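Local atomic coordinates of light Chain (Clostridium botulinum, PDB entry 6BVD), a protein that is the zinc-dependent protease domain of a mosaic botulinum neurotoxin, which probably cleaves a neuronal SNARE protein and so blocks neurotransmitter release. Residues Phe205-Ile210 and Lys361-Leu366; Ser216-Asp221 and Gly404-Ser409. All coordinates share one frame; numbering follows the deposited sequence. Where two conformers were deposited one is given.

Contact 1 of 2, residues Phe205-Ile210 and Lys361-Leu366; sequences FNDISI and KIKTRL
Phe-205 and Asp-207, on strand 201-208 of the antiparallel sheet of this zinc endopeptidase, pack against the loop that follows helix 353-360, in a surface contact that combines aromatic packing with a salt bridge. The Phe-205 ring lies against the loop backbone: Arg-365 N sits 3.6 Å above the ring plane, over its centre, while Thr-364 C lies over the same face nearer the rim. Lys-363 CG approaches in the plane of the ring, at its edge, 3.7 Å from Phe-205 CZ. The first torsion of Lys-363, CG anti to the backbone N (chi1 -165°), puts CG at this rim; the chain then runs on extended to CE and bends at chi4, which sets NZ against Asp-207, and the two side chains cross at about a right angle. Phe-218 gives the lysine a cation-pi partner as well. The guanidinium of Arg-365 is held by a salt bridge to Glu-353, and its side chain touches the zinc ligand His-228, so the loop lies between the sheet and the metal site. A water joins Asn-206 O to Leu-366 N. In the salt bridge, Lys-363 NZ donates to Asp-207 OD2 over 2.9 Å, meeting the oxygen on its anti side, 32° out of the carboxylate plane.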
loop_
_atom_site.group_PDB
_atom_site.type_symbol
_atom_site.label_atom_id
_atom_site.label_comp_id
_atom_site.label_asym_id
_atom_site.label_seq_id
_atom_site.Cartn_x
_atom_site.Cartn_y
_atom_site.Cartn_z
ATOM N N PHE A 205 9.107 12.024 21.275
ATOM C CA PHE A 205 10.393 12.594 21.666
ATOM C C PHE A 205 10.355 14.107 21.458
ATOM O O PHE A 205 9.456 14.595 20.784
ATOM C CB PHE A 205 11.529 11.960 20.863
ATOM C CG PHE A 205 11.362 12.086 19.361
ATOM C CD1 PHE A 205 11.901 13.174 18.670
ATOM C CD2 PHE A 205 10.662 11.127 18.653
ATOM C CE1 PHE A 205 11.739 13.285 17.295
ATOM C CE2 PHE A 205 10.484 11.249 17.272
ATOM C CZ PHE A 205 11.036 12.319 16.603
ATOM N N ASN A 206 11.338 14.840 21.986
ATOM C CA ASN A 206 11.357 16.297 21.854
ATOM C C ASN A 206 12.425 16.757 20.862
ATOM O O ASN A 206 13.467 16.128 20.717
ATOM C CB ASN A 206 11.589 16.955 23.227
ATOM C CG ASN A 206 11.521 18.471 23.171
ATOM O OD1 ASN A 206 12.547 19.150 23.087
ATOM N ND2 ASN A 206 10.309 19.009 23.224
ATOM N N ASP A 207 12.159 17.864 20.175
ATOM C CA ASP A 207 13.149 18.478 19.306
ATOM C C ASP A 207 12.835 19.960 19.156
ATOM O O ASP A 207 11.678 20.370 19.202
ATOM C CB ASP A 207 13.200 17.833 17.919
ATOM C CG ASP A 207 14.343 18.392 17.069
ATOM O OD1 ASP A 207 15.392 18.756 17.649
ATOM O OD2 ASP A 207 14.180 18.538 15.833
ATOM N N ILE A 208 13.887 20.749 18.993
ATOM C CA ILE A 208 13.774 22.196 18.918
ATOM C C ILE A 208 13.990 22.607 17.466
ATOM O O ILE A 208 15.031 22.305 16.891
ATOM C CB ILE A 208 14.815 22.872 19.846
ATOM C CG1 ILE A 208 14.601 22.432 21.301
ATOM C CG2 ILE A 208 14.784 24.390 19.719
ATOM C CD1 ILE A 208 15.852 21.885 21.984
ATOM N N SER A 209 13.027 23.298 16.871
ATOM C CA SER A 209 13.166 23.697 15.479
ATOM C C SER A 209 14.262 24.764 15.344
ATOM O O SER A 209 14.353 25.687 16.159
ATOM C CB SER A 209 11.832 24.210 14.945
ATOM O OG SER A 209 11.789 25.617 15.008
ATOM N N ILE A 210 15.105 24.611 14.324
ATOM C CA ILE A 210 16.240 25.503 14.105
ATOM C C ILE A 210 15.761 26.919 13.769
ATOM O O ILE A 210 16.444 27.900 14.062
ATOM C CB ILE A 210 17.162 24.958 12.982
ATOM C CG1 ILE A 210 17.624 23.529 13.323
ATOM C CG2 ILE A 210 18.349 25.885 12.742
ATOM C CD1 ILE A 210 18.649 22.954 12.363
ATOM N N LYS A 361 12.671 8.862 5.616
ATOM C CA LYS A 361 12.153 10.193 5.918
ATOM C C LYS A 361 11.165 10.162 7.058
ATOM O O LYS A 361 10.078 10.767 7.002
ATOM C CB LYS A 361 11.532 10.823 4.653
ATOM C CG LYS A 361 12.543 10.983 3.554
ATOM C CD LYS A 361 11.885 11.621 2.326
ATOM C CE LYS A 361 12.922 12.171 1.372
ATOM N NZ LYS A 361 13.615 11.070 0.654
ATOM N N ILE A 362 11.567 9.425 8.107
ATOM C CA ILE A 362 10.917 9.405 9.380
ATOM C C ILE A 362 11.771 10.204 10.387
ATOM O O ILE A 362 12.982 10.085 10.402
ATOM C CB ILE A 362 10.737 7.932 9.893
ATOM C CG1 ILE A 362 9.705 7.179 9.019
ATOM C CG2 ILE A 362 10.307 7.933 11.342
ATOM C CD1 ILE A 362 9.625 5.607 9.393
ATOM N N LYS A 363 11.150 11.068 11.166
ATOM C CA LYS A 363 11.890 11.788 12.211
ATOM C C LYS A 363 12.057 10.870 13.399
ATOM O O LYS A 363 11.117 10.177 13.771
ATOM C CB LYS A 363 11.172 13.073 12.640
ATOM C CG LYS A 363 12.088 14.023 13.464
ATOM C CD LYS A 363 11.331 15.270 13.959
ATOM C CE LYS A 363 12.261 16.329 14.584
ATOM N NZ LYS A 363 13.326 16.866 13.639
ATOM N N THR A 364 13.244 10.875 14.004
ATOM C CA THR A 364 13.454 10.107 15.211
ATOM C C THR A 364 14.199 10.929 16.247
ATOM O O THR A 364 14.655 12.086 15.995
ATOM C CB THR A 364 14.186 8.776 14.896
ATOM O OG1 THR A 364 13.963 7.840 15.948
ATOM C CG2 THR A 364 15.652 8.980 14.677
ATOM N N ARG A 365 14.263 10.340 17.426
ATOM C CA ARG A 365 14.879 10.921 18.602
ATOM C C ARG A 365 16.354 11.217 18.389
ATOM O O ARG A 365 17.026 10.613 17.556
ATOM C CB ARG A 365 14.702 9.950 19.795
ATOM C CG ARG A 365 15.288 8.612 19.484
ATOM C CD ARG A 365 15.079 7.554 20.597
ATOM N NE ARG A 365 15.348 6.204 20.101
ATOM C CZ ARG A 365 15.371 5.102 20.869
ATOM N NH1 ARG A 365 15.157 5.197 22.182
ATOM N NH2 ARG A 365 15.612 3.896 20.334
ATOM N N LEU A 366 16.890 12.107 19.214
ATOM C CA LEU A 366 18.274 12.532 19.084
ATOM C C LEU A 366 19.302 11.458 19.365
ATOM O O LEU A 366 20.438 11.549 18.892
ATOM C CB LEU A 366 18.521 13.734 20.016
ATOM C CG LEU A 366 18.001 15.044 19.413
ATOM C CD1 LEU A 366 18.158 16.223 20.373
ATOM C CD2 LEU A 366 18.724 15.340 18.106
HETATM O O HOH W 1 14.942 13.478 21.081
#

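Contact 2 of 2, residues Ser216-Asp221 and Gly404-Ser409; sequences SLFIKD and GQNIGS
Strand 216-219 and the short, weakly bonded strand 406-408 run antiparallel but strongly splayed, their axes 4.8 Å apart at closest approach and their directions 131° apart. Phe-218 and Asn-406 form a non-hydrogen-bonded pair. On one side of it Leu-217 N donates to Gly-408 O (2.9 Å) and Leu-217 O accepts from Ile-407 N (3.1 Å); on the other, Ile-219 N donates to Gln-405 O. Gln-405 then adds a side-chain bond that continues the backbone pairing: its NE2 reaches Ile-219 O at 2.9 Å, nearly straight at 173°, with the acceptor in the plane of the amide. Its OE1 accepts from Asn-394 ND2 among others. Asn-406 CG sits over one face of the Phe-218 ring, with the amide tilted 50° to the ring plane, and ND2 comes within 3.7 Å of CZ of that ring. CG of Asn-406, anti to its backbone N, carries an amide whose OD1 accepts from Gly-408 N, an Asx turn. Away from this ring, Ile-407 CG2 meets Ile-219 CB at 4.0 Å, the side chains crossing at about a right angle beside Phe-376 and Val-427. The chemistry thus changes across the strand pair, from amide against aromatic ring to apolar packing, and both ends of the buried Gln-405 amide are satisfied, which should fix its orientation.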
loop_
_atom_site.group_PDB
_atom_site.type_symbol
_atom_site.label_atom_id
_atom_site.label_comp_id
_atom_site.label_asym_id
_atom_site.label_seq_id
_atom_site.Cartn_x
_atom_site.Cartn_y
_atom_site.Cartn_z
ATOM N N SER A 216 8.942 21.056 20.396
ATOM C CA SER A 216 7.729 20.392 19.987
ATOM C C SER A 216 7.926 18.899 20.213
ATOM O O SER A 216 9.048 18.416 20.141
ATOM C CB SER A 216 7.445 20.694 18.516
ATOM O OG SER A 216 7.178 22.064 18.324
ATOM N N LEU A 217 6.834 18.181 20.454
ATOM C CA LEU A 217 6.859 16.726 20.594
ATOM C C LEU A 217 6.499 16.054 19.256
ATOM O O LEU A 217 5.649 16.548 18.515
ATOM C CB LEU A 217 5.889 16.264 21.677
ATOM C CG LEU A 217 6.310 16.545 23.128
ATOM C CD1 LEU A 217 5.264 16.013 24.114
ATOM C CD2 LEU A 217 7.687 15.952 23.412
ATOM N N PHE A 218 7.167 14.943 18.958
ATOM C CA PHE A 218 6.927 14.182 17.738
ATOM C C PHE A 218 6.626 12.720 18.079
ATOM O O PHE A 218 7.357 12.104 18.835
ATOM C CB PHE A 218 8.136 14.281 16.804
ATOM C CG PHE A 218 8.348 15.664 16.227
ATOM C CD1 PHE A 218 9.032 16.625 16.965
ATOM C CD2 PHE A 218 7.880 16.002 14.961
ATOM C CE1 PHE A 218 9.243 17.927 16.454
ATOM C CE2 PHE A 218 8.102 17.286 14.426
ATOM C CZ PHE A 218 8.779 18.258 15.189
ATOM N N ILE A 219 5.531 12.180 17.553
ATOM C CA ILE A 219 5.202 10.787 17.830
ATOM C C ILE A 219 6.091 9.886 16.940
ATOM O O ILE A 219 6.466 10.243 15.812
ATOM C CB ILE A 219 3.685 10.498 17.613
ATOM C CG1 ILE A 219 3.273 9.145 18.233
ATOM C CG2 ILE A 219 3.305 10.584 16.148
ATOM C CD1 ILE A 219 3.272 9.147 19.758
ATOM N N LYS A 220 6.450 8.726 17.466
ATOM C CA LYS A 220 7.320 7.807 16.765
ATOM C C LYS A 220 6.501 6.987 15.763
ATOM O O LYS A 220 5.361 6.632 16.049
ATOM C CB LYS A 220 8.051 6.891 17.779
ATOM C CG LYS A 220 9.043 7.701 18.665
ATOM C CD LYS A 220 9.452 6.925 19.912
ATOM C CE LYS A 220 10.350 7.849 20.747
ATOM N NZ LYS A 220 10.572 7.335 22.112
ATOM N N ASP A 221 7.087 6.725 14.597
ATOM C CA ASP A 221 6.468 5.891 13.547
ATOM C C ASP A 221 6.615 4.409 13.955
ATOM O O ASP A 221 7.714 3.942 14.090
ATOM C CB ASP A 221 7.136 6.162 12.203
ATOM C CG ASP A 221 6.459 5.434 11.031
ATOM O OD1 ASP A 221 6.107 4.243 11.208
ATOM O OD2 ASP A 221 6.286 6.049 9.955
ATOM N N GLY A 404 3.560 15.833 10.025
ATOM C CA GLY A 404 2.701 14.683 10.247
ATOM C C GLY A 404 2.970 13.991 11.577
ATOM O O GLY A 404 2.060 13.405 12.146
ATOM N N GLN A 405 4.200 14.062 12.082
ATOM C CA GLN A 405 4.515 13.464 13.377
ATOM C C GLN A 405 4.392 14.470 14.528
ATOM O O GLN A 405 4.381 14.091 15.702
ATOM C CB GLN A 405 5.923 12.882 13.351
ATOM C CG GLN A 405 6.109 11.735 12.338
ATOM C CD GLN A 405 7.572 11.285 12.283
ATOM O OE1 GLN A 405 8.266 11.509 11.298
ATOM N NE2 GLN A 405 8.043 10.667 13.356
ATOM N N ASN A 406 4.260 15.755 14.191
ATOM C CA ASN A 406 4.193 16.798 15.233
ATOM C C ASN A 406 2.852 16.775 15.981
ATOM O O ASN A 406 1.815 17.067 15.390
ATOM C CB ASN A 406 4.401 18.190 14.609
ATOM C CG ASN A 406 4.693 19.257 15.673
ATOM O OD1 ASN A 406 4.092 19.243 16.757
ATOM N ND2 ASN A 406 5.599 20.175 15.369
ATOM N N ILE A 407 2.859 16.470 17.275
ATOM C CA ILE A 407 1.582 16.322 17.960
ATOM C C ILE A 407 1.288 17.458 18.946
ATOM O O ILE A 407 0.251 17.464 19.602
ATOM C CB ILE A 407 1.504 14.952 18.701
ATOM C CG1 ILE A 407 2.699 14.771 19.627
ATOM C CG2 ILE A 407 1.451 13.817 17.656
ATOM C CD1 ILE A 407 2.633 13.502 20.528
ATOM N N GLY A 408 2.183 18.423 19.052
ATOM C CA GLY A 408 1.941 19.534 19.963
ATOM C C GLY A 408 3.208 20.054 20.612
ATOM O O GLY A 408 4.285 19.508 20.424
ATOM N N SER A 409 3.077 21.100 21.419
ATOM C CA SER A 409 4.239 21.724 22.020
ATOM C C SER A 409 4.845 20.893 23.162
ATOM O O SER A 409 6.054 20.670 23.185
ATOM C CB SER A 409 3.868 23.131 22.507
ATOM O OG SER A 409 2.870 23.047 23.507
#

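Overall arrangement
From the N terminus, strand 201-208 comes first and turns back into strand 215-219, its neighbour in the five-stranded sheet; Phe-205 O and Phe-218 N join the two, 2.9 Å apart. The chain then enters helix 222-237, which carries zinc ligands His-228 and His-232. Much later, residues 361-366 return to strand 201-208 and close the loop of contact 1. After strand 373-377, residues 404-409 come back to strand 215-219, with 406-408 as an outermost strand of the sheet, closing contact 2. The two closures cross, since their segments alternate along the chain. Their centres lie about 8 Å apart, and the bond from Lys-363 N to Gln-405 OE1 ties the two later segments directly together.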